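Local coordinates for protein superoxide reductase (Giardia intestinalis, PDB 4D7P) that probably reduces superoxide to hydrogen peroxide at a mononuclear, non-haem iron centre, at residues Pro21-Ser26 / Leu93-Tyr98; Gly27-Ile32 / Ser81-Asp86; Glu44-Gly49 / Ala97-His102; Thr50-Gly55 / Leu66-Ile71. One frame throughout, in Å; residues are numbered along the deposited sequence.

Contact 1. Residues Pro21-Ser26 / Leu93-Tyr98; sequences PEMKLS and LLAVAY
Strand 21-26, carrying Pro-21 and Met-23, crosses strand 93-98, carrying Ala-95, with their axes 7.4 Å apart at the closest approach and their directions at 147°. This is face-to-face packing of the two sheets of an immunoglobulin-like beta sandwich, the E-set fold of the desulfoferrodoxin family, made by side chains packing on side chains and on facing carbonyl oxygens. Alternate residues point inward: Pro-21, Met-23 and Leu-25 from one sheet, Leu-93, Ala-95 and Ala-97 from the other. The short side chain of Ala-95 is the meeting point. Its CB takes Pro-21 CG at 3.7 Å on one flank and Met-23 SD at 3.8 Å on the other. The proline ring reaches on to the next inward residue, with CD 4.1 Å from Ala-97 CB. Met-23 is extended as far as SD and then bends (chi3 -71°), which brings CE back over Ala-95 CB and near Leu-93 O. Leu-53 of strand 48-57 and Asn-107 and Met-109 of strand 103-110 also touch Met-23, and Ile-32 lies against Pro-21. Toward the more open end the packing thins to a single methyl pair, Leu-25 CD1 and Leu-93 CD1, 4.3 Å apart.

Contact 2. Residues Gly27-Ile32 / Ser81-Asp86; sequences GNHVDI and SFRVCD
Arg-83 and His-29 lie side by side as a non-hydrogen-bonded pair in the antiparallel ladder that joins strands 29-32 and 81-83 in the three-stranded sheet of the sandwich. Arg-83 rises from the face that also carries His-29, Asp-31 and Ser-81. Its CB leads to CG, which lies 3.4 Å from Asn-28 ND2; CD then passes Asn-28 OD1, and a bend at chi3 (-121°) sets NE near both that oxygen and His-29 ND1. CZ then lies 3.3 Å from His-29 ND1, which sits over the centre of the guanidinium face. The two planes are inclined by 48°, and the angles rule out a hydrogen bond from either terminal nitrogen to ND1. On its other side the imidazole makes a weak bond from NE2 to Asp-31 OD1. Behind this pair the backbones are tied by Val-30 N to Phe-82 O and Phe-82 N to Val-30 O. Beyond the ladder Asn-28 grips Val-84 twice: its O accepts from Val-84 N at 2.8 Å, and its ND2 gives to Val-84 O, also at 2.8 Å. ND2 has a further partner in Glu-77 of the third subunit. On the opposite, buried face Ile-32 CD1 meets Phe-82 CE1 at 3.8 Å. If the weak NE2 bond to Asp-31 reflects a neutral ring protonated there, ND1 would be unprotonated and could sit favourably over the cationic guanidinium.

Contact 3. Residues Glu44-Gly49 / Ala97-His102; sequences EKHYIG and AYCNLH. With FE (Fe (III) ion), chain B.
The backbones of 44-49 and 97-102 pair antiparallel at Ile-48 and Cys-99, a non-hydrogen-bonded pair; loop 44-47 leads into the one strand and strand 97-99 out into loop 100-102, both beside the iron, modelled as Fe(III). Gly-49 N to Tyr-98 O and Asn-100 N to Tyr-47 O bracket that pair. The metal joins the segments: His-46 NE2 binds at 2.1 Å, Cys-99 SG at 2.4 Å and His-102 ND1 at 2.3 Å. His-19 and His-40 also bind it, giving the four-histidine, one-cysteine centre of superoxide reductases; Glu-17, also of the site, lies against His-46 and His-102. The cysteine sulfur lies at the edge of the His-46 imidazole, and Leu-101 CD1 covers one face, 3.7 Å from the centroid. The Asn-100 side chain bridges the loops, with CG tucked between backbone N and carbonyl carbon (chi1 68°). Its ND2 gives to Lys-45 O at 2.9 Å, while OD1 receives Tyr-47 N at 2.9 Å from above the amide plane. The same amide stacks on the Tyr-47 ring, the planes 8° apart. Besides binding iron, Cys-99 SG receives a weak hydrogen bond from His-102 N, whose N-H is shared with Cys-99 O; this may draw a little electron density from the sulfur and help tune its donation.

Contact 4. Residues Thr50-Gly55 / Leu66-Ile71; sequences TIRLFG and LGCQQI
Leu-53 of strand 50-55 faces both Leu-66 and Gly-67 of strand 66-71, a classic beta bulge in an otherwise regular antiparallel hairpin. Four backbone hydrogen bonds hold the strands. Ile-51 and Gln-69 exchange two, N to O in each direction; at the bulge Leu-53 N gives to Gly-67 O at 3.2 Å, and Leu-53 O takes Leu-66 N at 2.8 Å. Apolar packing follows on the face of Ile-51 and Leu-53, where Leu-66 CD1 approaches Leu-53 CD2 at 4.1 Å. The branch point of Leu-66, its CG, also rests 3.6 Å from Gly-55 N, against the backbone. On the other face a sulfur touches two aliphatic groups: Cys-68 SG, anti to its backbone N (chi1 175°), lies 3.5 Å from Arg-52 CG and 3.8 Å from Thr-50 CG2. The charged tip of Arg-52 turns to Glu-65 in a salt bridge, and Phe-54 CZ sits 3.6 Å above the centre of its guanidinium. Strand 48-57 continues the sheet on its far edge through backbone bonds to strand 90-99, its inward Ile-51 and Leu-53 meet residues of strands 29-34 and 79-83, and strand 63-71 pairs antiparallel with a strand of the third subunit, carrying the sheet across the interface.

In the fold
Contact 1 packs the two sheets together, contacts 2 and 4 are ladders within one sheet each, and contact 3 joins two strands of the four-stranded sheet at the metal. The centres of contacts 2 and 4 are 11 Å apart, and they meet in the core where Phe-82 CB touches Leu-53 CD2 at 3.6 Å. Contact 1 lies beside them, 10 Å from contact 2 and 9 Å from contact 4 between centres; Leu-93 CD1 reaches Val-30 CG2, and Val-96 N bonds to Arg-52 O. Contact 3 extends strands 48-57 and 90-99 out of this core to the iron, its centre about 24 Å from that of contact 2. Ala-97, shared by contacts 1 and 3, has its side chain about 9 Å from the metal.

Contact 1. Residues Pro21-Ser26 / Leu93-Tyr98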
loop_
_atom_site.group_PDB
_atom_site.type_symbol
_atom_site.label_atom_id
_atom_site.label_comp_id
_atom_site.label_asym_id
_atom_site.label_seq_id
_atom_site.Cartn_x
_atom_site.Cartn_y
_atom_site.Cartn_z
ATOM N N PRO A 21 -16.095 1.014 9.771
ATOM C CA PRO A 21 -15.386 2.299 9.693
ATOM C C PRO A 21 -16.314 3.519 9.779
ATOM O O PRO A 21 -16.941 3.888 8.781
ATOM C CB PRO A 21 -14.687 2.232 8.325
ATOM C CG PRO A 21 -15.510 1.280 7.522
ATOM C CD PRO A 21 -16.029 0.262 8.502
ATOM N N GLU A 22 -16.399 4.131 10.962
ATOM C CA GLU A 22 -17.110 5.402 11.119
ATOM C C GLU A 22 -16.527 6.455 10.186
ATOM O O GLU A 22 -15.315 6.606 10.104
ATOM C CB GLU A 22 -17.035 5.905 12.567
ATOM C CG GLU A 22 -17.926 7.126 12.854
ATOM C CD GLU A 22 -17.588 7.838 14.173
ATOM O OE1 GLU A 22 -16.413 8.228 14.366
ATOM O OE2 GLU A 22 -18.503 8.029 15.009
ATOM N N MET A 23 -17.393 7.175 9.483
ATOM C CA MET A 23 -16.969 8.292 8.641
ATOM C C MET A 23 -17.508 9.622 9.160
ATOM O O MET A 23 -18.707 9.749 9.412
ATOM C CB MET A 23 -17.441 8.089 7.201
ATOM C CG MET A 23 -16.491 7.304 6.305
ATOM S SD MET A 23 -17.182 7.126 4.645
ATOM C CE MET A 23 -18.483 5.974 5.027
ATOM N N LYS A 24 -16.631 10.606 9.326
ATOM C CA LYS A 24 -17.067 11.977 9.605
ATOM C C LYS A 24 -16.613 12.901 8.471
ATOM O O LYS A 24 -15.434 12.924 8.124
ATOM C CB LYS A 24 -16.532 12.468 10.955
ATOM C CG LYS A 24 -16.986 11.606 12.147
ATOM C CD LYS A 24 -17.628 12.448 13.241
ATOM C CE LYS A 24 -18.386 11.593 14.241
ATOM N NZ LYS A 24 -19.836 11.932 14.277
ATOM N N LEU A 25 -17.552 13.663 7.909
ATOM C CA LEU A 25 -17.292 14.501 6.735
ATOM C C LEU A 25 -17.311 15.995 7.064
ATOM O O LEU A 25 -18.297 16.510 7.593
ATOM C CB LEU A 25 -18.325 14.197 5.652
ATOM C CG LEU A 25 -18.246 14.916 4.308
ATOM C CD1 LEU A 25 -16.993 14.483 3.559
ATOM C CD2 LEU A 25 -19.507 14.603 3.499
ATOM N N SER A 26 -16.211 16.679 6.748
ATOM C CA SER A 26 -16.067 18.124 6.939
ATOM C C SER A 26 -15.645 18.753 5.622
ATOM O O SER A 26 -14.463 18.756 5.310
ATOM C CB SER A 26 -15.016 18.460 8.002
ATOM O OG SER A 26 -14.998 17.514 9.057
ATOM N N LEU A 93 -19.801 7.973 -0.637
ATOM C CA LEU A 93 -18.490 7.470 -0.218
ATOM C C LEU A 93 -18.642 6.107 0.449
ATOM O O LEU A 93 -19.579 5.878 1.227
ATOM C CB LEU A 93 -17.808 8.434 0.758
ATOM C CG LEU A 93 -17.643 9.869 0.294
ATOM C CD1 LEU A 93 -17.011 10.714 1.401
ATOM C CD2 LEU A 93 -16.784 9.862 -0.956
ATOM N N LEU A 94 -17.710 5.215 0.152
ATOM C CA LEU A 94 -17.718 3.869 0.707
ATOM C C LEU A 94 -16.400 3.615 1.415
ATOM O O LEU A 94 -15.348 3.613 0.777
ATOM C CB LEU A 94 -17.939 2.819 -0.396
ATOM C CG LEU A 94 -17.802 1.355 0.033
ATOM C CD1 LEU A 94 -18.947 0.947 0.961
ATOM C CD2 LEU A 94 -17.696 0.424 -1.171
ATOM N N ALA A 95 -16.450 3.422 2.729
ATOM C CA ALA A 95 -15.249 3.087 3.491
ATOM C C ALA A 95 -15.217 1.584 3.705
ATOM O O ALA A 95 -16.257 0.969 3.944
ATOM C CB ALA A 95 -15.220 3.838 4.840
ATOM N N VAL A 96 -14.037 0.984 3.608
ATOM C CA VAL A 96 -13.917 -0.460 3.798
ATOM C C VAL A 96 -12.718 -0.820 4.673
ATOM O O VAL A 96 -11.572 -0.528 4.322
ATOM C CB VAL A 96 -13.792 -1.211 2.452
ATOM C CG1 VAL A 96 -13.542 -2.671 2.704
ATOM C CG2 VAL A 96 -15.071 -1.044 1.624
ATOM N N ALA A 97 -12.992 -1.436 5.820
ATOM C CA ALA A 97 -11.940 -1.835 6.749
ATOM C C ALA A 97 -11.711 -3.333 6.663
ATOM O O ALA A 97 -12.668 -4.098 6.600
ATOM C CB ALA A 97 -12.301 -1.429 8.177
ATOM N N TYR A 98 -10.445 -3.743 6.654
ATOM C CA TYR A 98 -10.082 -5.159 6.587
ATOM C C TYR A 98 -9.415 -5.612 7.880
ATOM O O TYR A 98 -8.356 -5.103 8.248
ATOM C CB TYR A 98 -9.135 -5.439 5.401
ATOM C CG TYR A 98 -8.321 -6.711 5.585
ATOM C CD1 TYR A 98 -8.930 -7.963 5.517
ATOM C CD2 TYR A 98 -6.949 -6.663 5.847
ATOM C CE1 TYR A 98 -8.205 -9.135 5.709
ATOM C CE2 TYR A 98 -6.212 -7.836 6.032
ATOM C CZ TYR A 98 -6.854 -9.070 5.966
ATOM O OH TYR A 98 -6.151 -10.249 6.153
#

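Contact 2. Residues Gly27-Ile32 / Ser81-Asp86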
loop_
_atom_site.group_PDB
_atom_site.type_symbol
_atom_site.label_atom_id
_atom_site.label_comp_id
_atom_site.label_asym_id
_atom_site.label_seq_id
_atom_site.Cartn_x
_atom_site.Cartn_y
_atom_site.Cartn_z
ATOM N N GLY A 27 -16.588 19.289 4.853
ATOM C CA GLY A 27 -16.269 19.721 3.503
ATOM C C GLY A 27 -15.906 18.496 2.673
ATOM O O GLY A 27 -16.732 17.606 2.477
ATOM N N ASN A 28 -14.664 18.414 2.211
ATOM C CA ASN A 28 -14.263 17.247 1.434
ATOM C C ASN A 28 -13.301 16.378 2.239
ATOM O O ASN A 28 -12.761 15.389 1.736
ATOM C CB ASN A 28 -13.637 17.659 0.095
ATOM C CG ASN A 28 -12.324 18.379 0.261
ATOM O OD1 ASN A 28 -12.093 19.041 1.275
ATOM N ND2 ASN A 28 -11.442 18.252 -0.734
ATOM N N HIS A 29 -13.120 16.753 3.501
ATOM C CA HIS A 29 -12.275 16.014 4.424
ATOM C C HIS A 29 -13.043 14.891 5.105
ATOM O O HIS A 29 -14.146 15.110 5.616
ATOM C CB HIS A 29 -11.715 16.941 5.489
ATOM C CG HIS A 29 -10.690 16.290 6.343
ATOM N ND1 HIS A 29 -9.357 16.253 6.001
ATOM C CD2 HIS A 29 -10.805 15.601 7.502
ATOM C CE1 HIS A 29 -8.689 15.589 6.926
ATOM N NE2 HIS A 29 -9.544 15.186 7.850
ATOM N N VAL A 30 -12.446 13.707 5.152
ATOM C CA VAL A 30 -13.108 12.536 5.715
ATOM C C VAL A 30 -12.244 11.924 6.814
ATOM O O VAL A 30 -11.129 11.505 6.548
ATOM C CB VAL A 30 -13.381 11.463 4.639
ATOM C CG1 VAL A 30 -14.057 10.255 5.262
ATOM C CG2 VAL A 30 -14.220 12.037 3.504
ATOM N N ASP A 31 -12.741 11.903 8.050
ATOM C CA ASP A 31 -12.029 11.248 9.158
ATOM C C ASP A 31 -12.649 9.901 9.450
ATOM O O ASP A 31 -13.864 9.804 9.577
ATOM C CB ASP A 31 -12.058 12.103 10.433
ATOM C CG ASP A 31 -11.211 13.347 10.318
ATOM O OD1 ASP A 31 -9.967 13.226 10.298
ATOM O OD2 ASP A 31 -11.788 14.447 10.248
ATOM N N ILE A 32 -11.814 8.874 9.578
ATOM C CA ILE A 32 -12.292 7.515 9.792
ATOM C C ILE A 32 -11.694 6.868 11.040
ATOM O O ILE A 32 -10.503 7.021 11.313
ATOM C CB ILE A 32 -11.963 6.614 8.582
ATOM C CG1 ILE A 32 -12.592 7.181 7.306
ATOM C CG2 ILE A 32 -12.397 5.181 8.863
ATOM C CD1 ILE A 32 -12.245 6.412 6.074
ATOM N N SER A 81 -7.503 9.343 7.473
ATOM C CA SER A 81 -8.236 10.447 6.874
ATOM C C SER A 81 -7.880 10.644 5.407
ATOM O O SER A 81 -6.794 10.288 4.949
ATOM C CB SER A 81 -8.026 11.747 7.667
ATOM O OG SER A 81 -6.662 12.030 7.897
ATOM N N PHE A 82 -8.846 11.184 4.679
ATOM C CA PHE A 82 -8.717 11.459 3.263
ATOM C C PHE A 82 -9.217 12.848 3.001
ATOM O O PHE A 82 -9.911 13.439 3.830
ATOM C CB PHE A 82 -9.518 10.466 2.443
ATOM C CG PHE A 82 -9.100 9.048 2.649
ATOM C CD1 PHE A 82 -9.492 8.351 3.776
ATOM C CD2 PHE A 82 -8.302 8.405 1.712
ATOM C CE1 PHE A 82 -9.109 7.036 3.967
ATOM C CE2 PHE A 82 -7.923 7.096 1.897
ATOM C CZ PHE A 82 -8.325 6.411 3.033
ATOM N N ARG A 83 -8.875 13.380 1.844
ATOM C CA ARG A 83 -9.472 14.633 1.443
ATOM C C ARG A 83 -9.845 14.473 -0.013
ATOM O O ARG A 83 -8.985 14.395 -0.879
ATOM C CB ARG A 83 -8.521 15.796 1.672
ATOM C CG ARG A 83 -9.187 17.151 1.574
ATOM C CD ARG A 83 -8.326 18.227 2.192
ATOM N NE ARG A 83 -9.031 18.903 3.269
ATOM C CZ ARG A 83 -8.564 19.052 4.501
ATOM N NH1 ARG A 83 -7.374 18.579 4.827
ATOM N NH2 ARG A 83 -9.295 19.682 5.409
ATOM N N VAL A 84 -11.141 14.394 -0.267
ATOM C CA VAL A 84 -11.616 13.987 -1.569
ATOM C C VAL A 84 -11.541 15.100 -2.602
ATOM O O VAL A 84 -12.164 16.143 -2.459
ATOM C CB VAL A 84 -13.062 13.473 -1.483
ATOM C CG1 VAL A 84 -13.569 13.094 -2.869
ATOM C CG2 VAL A 84 -13.130 12.281 -0.541
ATOM N N CYS A 85 -10.773 14.865 -3.657
ATOM C CA CYS A 85 -10.734 15.798 -4.778
ATOM C C CYS A 85 -12.075 15.866 -5.468
ATOM O O CYS A 85 -12.705 14.832 -5.669
ATOM C CB CYS A 85 -9.672 15.382 -5.790
ATOM S SG CYS A 85 -8.006 15.515 -5.178
ATOM N N ASP A 86 -12.509 17.072 -5.830
ATOM C CA ASP A 86 -13.717 17.221 -6.630
ATOM C C ASP A 86 -14.881 16.401 -6.057
ATOM O O ASP A 86 -15.419 15.537 -6.752
ATOM C CB ASP A 86 -13.444 16.784 -8.073
ATOM C CG ASP A 86 -12.292 17.543 -8.714
ATOM O OD1 ASP A 86 -12.210 18.777 -8.533
ATOM O OD2 ASP A 86 -11.464 16.905 -9.401
#

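Contact 3. Residues Glu44-Gly49 / Ala97-His102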
loop_
_atom_site.group_PDB
_atom_site.type_symbol
_atom_site.label_atom_id
_atom_site.label_comp_id
_atom_site.label_asym_id
_atom_site.label_seq_id
_atom_site.Cartn_x
_atom_site.Cartn_y
_atom_site.Cartn_z
ATOM N N GLU A 44 -0.269 -7.727 16.798
ATOM C CA GLU A 44 0.420 -8.432 15.726
ATOM C C GLU A 44 -0.395 -9.595 15.190
ATOM O O GLU A 44 -0.210 -10.011 14.041
ATOM C CB GLU A 44 1.780 -8.923 16.204
ATOM C CG GLU A 44 2.688 -7.788 16.597
ATOM C CD GLU A 44 4.084 -8.244 16.942
ATOM O OE1 GLU A 44 4.245 -9.411 17.371
ATOM O OE2 GLU A 44 5.023 -7.431 16.780
ATOM N N LYS A 45 -1.298 -10.120 16.013
ATOM C CA LYS A 45 -2.093 -11.274 15.605
ATOM C C LYS A 45 -3.559 -10.913 15.333
ATOM O O LYS A 45 -4.304 -11.713 14.758
ATOM C CB LYS A 45 -2.010 -12.382 16.661
ATOM C CG LYS A 45 -0.623 -13.004 16.801
ATOM C CD LYS A 45 -0.596 -14.062 17.913
ATOM C CE LYS A 45 0.822 -14.522 18.174
ATOM N NZ LYS A 45 1.469 -15.079 16.947
ATOM N N HIS A 46 -3.972 -9.709 15.727
ATOM C CA HIS A 46 -5.328 -9.237 15.426
ATOM C C HIS A 46 -5.306 -7.748 15.103
ATOM O O HIS A 46 -4.980 -6.915 15.962
ATOM C CB HIS A 46 -6.289 -9.506 16.590
ATOM C CG HIS A 46 -7.725 -9.184 16.276
ATOM N ND1 HIS A 46 -8.668 -8.954 17.254
ATOM C CD2 HIS A 46 -8.370 -9.054 15.092
ATOM C CE1 HIS A 46 -9.838 -8.709 16.687
ATOM N NE2 HIS A 46 -9.685 -8.755 15.377
ATOM N N TYR A 47 -5.651 -7.412 13.868
ATOM C CA TYR A 47 -5.478 -6.044 13.403
ATOM C C TYR A 47 -6.413 -5.697 12.254
ATOM O O TYR A 47 -6.832 -6.572 11.499
ATOM C CB TYR A 47 -4.028 -5.828 12.970
ATOM C CG TYR A 47 -3.520 -6.832 11.929
ATOM C CD1 TYR A 47 -3.655 -6.572 10.575
ATOM C CD2 TYR A 47 -2.897 -8.019 12.307
ATOM C CE1 TYR A 47 -3.193 -7.458 9.622
ATOM C CE2 TYR A 47 -2.421 -8.934 11.339
ATOM C CZ TYR A 47 -2.580 -8.629 9.995
ATOM O OH TYR A 47 -2.128 -9.484 9.003
ATOM N N ILE A 48 -6.760 -4.422 12.145
ATOM C CA ILE A 48 -7.306 -3.920 10.901
ATOM C C ILE A 48 -6.115 -3.372 10.134
ATOM O O ILE A 48 -5.434 -2.435 10.575
ATOM C CB ILE A 48 -8.396 -2.860 11.111
ATOM C CG1 ILE A 48 -9.699 -3.558 11.506
ATOM C CG2 ILE A 48 -8.612 -2.040 9.837
ATOM C CD1 ILE A 48 -10.759 -2.596 12.032
ATOM N N GLY A 49 -5.836 -4.016 9.009
ATOM C CA GLY A 49 -4.629 -3.756 8.258
ATOM C C GLY A 49 -4.790 -2.622 7.278
ATOM O O GLY A 49 -3.831 -1.881 7.017
ATOM N N ALA A 97 -12.992 -1.436 5.820
ATOM C CA ALA A 97 -11.940 -1.835 6.749
ATOM C C ALA A 97 -11.711 -3.333 6.663
ATOM O O ALA A 97 -12.668 -4.098 6.600
ATOM C CB ALA A 97 -12.301 -1.429 8.177
ATOM N N TYR A 98 -10.445 -3.743 6.654
ATOM C CA TYR A 98 -10.082 -5.159 6.587
ATOM C C TYR A 98 -9.415 -5.612 7.880
ATOM O O TYR A 98 -8.356 -5.103 8.248
ATOM C CB TYR A 98 -9.135 -5.439 5.401
ATOM C CG TYR A 98 -8.321 -6.711 5.585
ATOM C CD1 TYR A 98 -8.930 -7.963 5.517
ATOM C CD2 TYR A 98 -6.949 -6.663 5.847
ATOM C CE1 TYR A 98 -8.205 -9.135 5.709
ATOM C CE2 TYR A 98 -6.212 -7.836 6.032
ATOM C CZ TYR A 98 -6.854 -9.070 5.966
ATOM O OH TYR A 98 -6.151 -10.249 6.153
ATOM N N CYS A 99 -10.033 -6.570 8.557
ATOM C CA CYS A 99 -9.448 -7.175 9.743
ATOM C C CYS A 99 -8.978 -8.577 9.395
ATOM O O CYS A 99 -9.698 -9.327 8.733
ATOM C CB CYS A 99 -10.456 -7.222 10.885
ATOM S SG CYS A 99 -9.978 -8.325 12.236
ATOM N N ASN A 100 -7.774 -8.938 9.830
ATOM C CA ASN A 100 -7.220 -10.227 9.426
ATOM C C ASN A 100 -8.083 -11.371 9.934
ATOM O O ASN A 100 -8.290 -12.355 9.234
ATOM C CB ASN A 100 -5.779 -10.393 9.916
ATOM C CG ASN A 100 -5.689 -10.509 11.430
ATOM O OD1 ASN A 100 -6.267 -9.701 12.161
ATOM N ND2 ASN A 100 -4.969 -11.517 11.905
ATOM N N LEU A 101 -8.624 -11.235 11.138
ATOM C CA LEU A 101 -9.399 -12.331 11.701
ATOM C C LEU A 101 -10.835 -12.306 11.200
ATOM O O LEU A 101 -11.445 -13.354 11.020
ATOM C CB LEU A 101 -9.376 -12.287 13.231
ATOM C CG LEU A 101 -8.022 -12.575 13.885
ATOM C CD1 LEU A 101 -8.131 -12.515 15.401
ATOM C CD2 LEU A 101 -7.470 -13.927 13.434
ATOM N N HIS A 102 -11.371 -11.117 10.944
ATOM C CA HIS A 102 -12.817 -10.990 10.775
ATOM C C HIS A 102 -13.286 -10.442 9.439
ATOM O O HIS A 102 -14.472 -10.160 9.269
ATOM C CB HIS A 102 -13.372 -10.134 11.907
ATOM C CG HIS A 102 -13.122 -10.724 13.257
ATOM N ND1 HIS A 102 -12.607 -9.998 14.306
ATOM C CD2 HIS A 102 -13.291 -11.989 13.719
ATOM C CE1 HIS A 102 -12.468 -10.785 15.359
ATOM N NE2 HIS A 102 -12.878 -11.998 15.029
HETATM FE FE FE B . -11.288 -8.065 14.198
HETATM O O HOH W 1 -3.720 -9.731 6.518
#

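Contact 4. Residues Thr50-Gly55 / Leu66-Ile71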
loop_
_atom_site.group_PDB
_atom_site.type_symbol
_atom_site.label_atom_id
_atom_site.label_comp_id
_atom_site.label_asym_id
_atom_site.label_seq_id
_atom_site.Cartn_x
_atom_site.Cartn_y
_atom_site.Cartn_z
ATOM N N THR A 50 -5.988 -2.478 6.714
ATOM C CA THR A 50 -6.215 -1.392 5.764
ATOM C C THR A 50 -7.554 -0.732 5.973
ATOM O O THR A 50 -8.516 -1.366 6.391
ATOM C CB THR A 50 -6.160 -1.857 4.269
ATOM O OG1 THR A 50 -7.168 -2.855 4.034
ATOM C CG2 THR A 50 -4.773 -2.398 3.890
ATOM N N ILE A 51 -7.601 0.553 5.660
ATOM C CA ILE A 51 -8.839 1.297 5.615
ATOM C C ILE A 51 -8.826 1.949 4.249
ATOM O O ILE A 51 -7.943 2.765 3.957
ATOM C CB ILE A 51 -8.934 2.343 6.733
ATOM C CG1 ILE A 51 -9.021 1.670 8.110
ATOM C CG2 ILE A 51 -10.117 3.256 6.504
ATOM C CD1 ILE A 51 -8.829 2.648 9.259
ATOM N N ARG A 52 -9.745 1.539 3.384
ATOM C CA ARG A 52 -9.827 2.114 2.047
ATOM C C ARG A 52 -11.043 2.989 1.936
ATOM O O ARG A 52 -12.072 2.681 2.533
ATOM C CB ARG A 52 -9.886 1.018 0.982
ATOM C CG ARG A 52 -8.616 0.230 0.871
ATOM C CD ARG A 52 -8.880 -1.183 0.433
ATOM N NE ARG A 52 -8.843 -1.327 -1.015
ATOM C CZ ARG A 52 -9.436 -2.327 -1.662
ATOM N NH1 ARG A 52 -10.109 -3.235 -0.967
ATOM N NH2 ARG A 52 -9.377 -2.417 -2.989
ATOM N N LEU A 53 -10.921 4.065 1.159
ATOM C CA LEU A 53 -12.039 4.947 0.868
ATOM C C LEU A 53 -12.324 4.946 -0.628
ATOM O O LEU A 53 -11.426 5.162 -1.442
ATOM C CB LEU A 53 -11.765 6.384 1.351
ATOM C CG LEU A 53 -12.956 7.342 1.209
ATOM C CD1 LEU A 53 -14.124 6.857 2.063
ATOM C CD2 LEU A 53 -12.594 8.792 1.574
ATOM N N PHE A 54 -13.578 4.683 -0.974
ATOM C CA PHE A 54 -14.033 4.693 -2.358
ATOM C C PHE A 54 -15.024 5.826 -2.582
ATOM O O PHE A 54 -15.853 6.107 -1.715
ATOM C CB PHE A 54 -14.712 3.368 -2.735
ATOM C CG PHE A 54 -13.819 2.169 -2.644
ATOM C CD1 PHE A 54 -13.673 1.485 -1.444
ATOM C CD2 PHE A 54 -13.155 1.703 -3.761
ATOM C CE1 PHE A 54 -12.853 0.380 -1.361
ATOM C CE2 PHE A 54 -12.330 0.588 -3.682
ATOM C CZ PHE A 54 -12.177 -0.066 -2.483
ATOM N N GLY A 55 -14.941 6.468 -3.744
ATOM C CA GLY A 55 -16.029 7.317 -4.214
ATOM C C GLY A 55 -16.863 6.663 -5.311
ATOM O O GLY A 55 -16.321 6.134 -6.279
ATOM N N LEU A 66 -10.187 5.888 -3.849
ATOM C CA LEU A 66 -9.514 7.165 -3.715
ATOM C C LEU A 66 -8.162 6.986 -3.071
ATOM O O LEU A 66 -7.211 7.704 -3.404
ATOM C CB LEU A 66 -10.368 8.140 -2.901
ATOM C CG LEU A 66 -11.824 8.220 -3.377
ATOM C CD1 LEU A 66 -12.597 9.149 -2.475
ATOM C CD2 LEU A 66 -11.890 8.688 -4.829
ATOM N N GLY A 67 -8.071 6.033 -2.145
ATOM C CA GLY A 67 -6.804 5.748 -1.489
ATOM C C GLY A 67 -6.927 4.652 -0.446
ATOM O O GLY A 67 -8.013 4.116 -0.232
ATOM N N CYS A 68 -5.812 4.315 0.195
ATOM C CA CYS A 68 -5.758 3.177 1.101
ATOM C C CYS A 68 -4.770 3.436 2.210
ATOM O O CYS A 68 -3.567 3.579 1.949
ATOM C CB CYS A 68 -5.371 1.895 0.354
ATOM S SG CYS A 68 -5.132 0.413 1.421
ATOM N N GLN A 69 -5.280 3.502 3.439
ATOM C CA GLN A 69 -4.448 3.582 4.630
ATOM C C GLN A 69 -4.043 2.184 5.064
ATOM O O GLN A 69 -4.874 1.396 5.533
ATOM C CB GLN A 69 -5.173 4.278 5.784
ATOM C CG GLN A 69 -4.379 4.305 7.103
ATOM C CD GLN A 69 -3.139 5.188 7.017
ATOM O OE1 GLN A 69 -3.244 6.407 6.995
ATOM N NE2 GLN A 69 -1.957 4.570 6.971
ATOM N N GLN A 70 -2.759 1.886 4.920
ATOM C CA GLN A 70 -2.212 0.632 5.406
ATOM C C GLN A 70 -1.549 0.846 6.775
ATOM O O GLN A 70 -0.879 1.863 7.019
ATOM C CB GLN A 70 -1.234 0.057 4.373
ATOM C CG GLN A 70 -0.688 -1.328 4.729
ATOM C CD GLN A 70 0.591 -1.226 5.533
ATOM O OE1 GLN A 70 1.373 -0.307 5.331
ATOM N NE2 GLN A 70 0.795 -2.150 6.468
ATOM N N ILE A 71 -1.785 -0.090 7.687
ATOM C CA ILE A 71 -1.290 0.030 9.056
ATOM C C ILE A 71 -0.580 -1.250 9.470
ATOM O O ILE A 71 -1.123 -2.336 9.342
ATOM C CB ILE A 71 -2.434 0.307 10.043
ATOM C CG1 ILE A 71 -3.254 1.509 9.568
ATOM C CG2 ILE A 71 -1.892 0.528 11.458
ATOM C CD1 ILE A 71 -4.610 1.613 10.226
#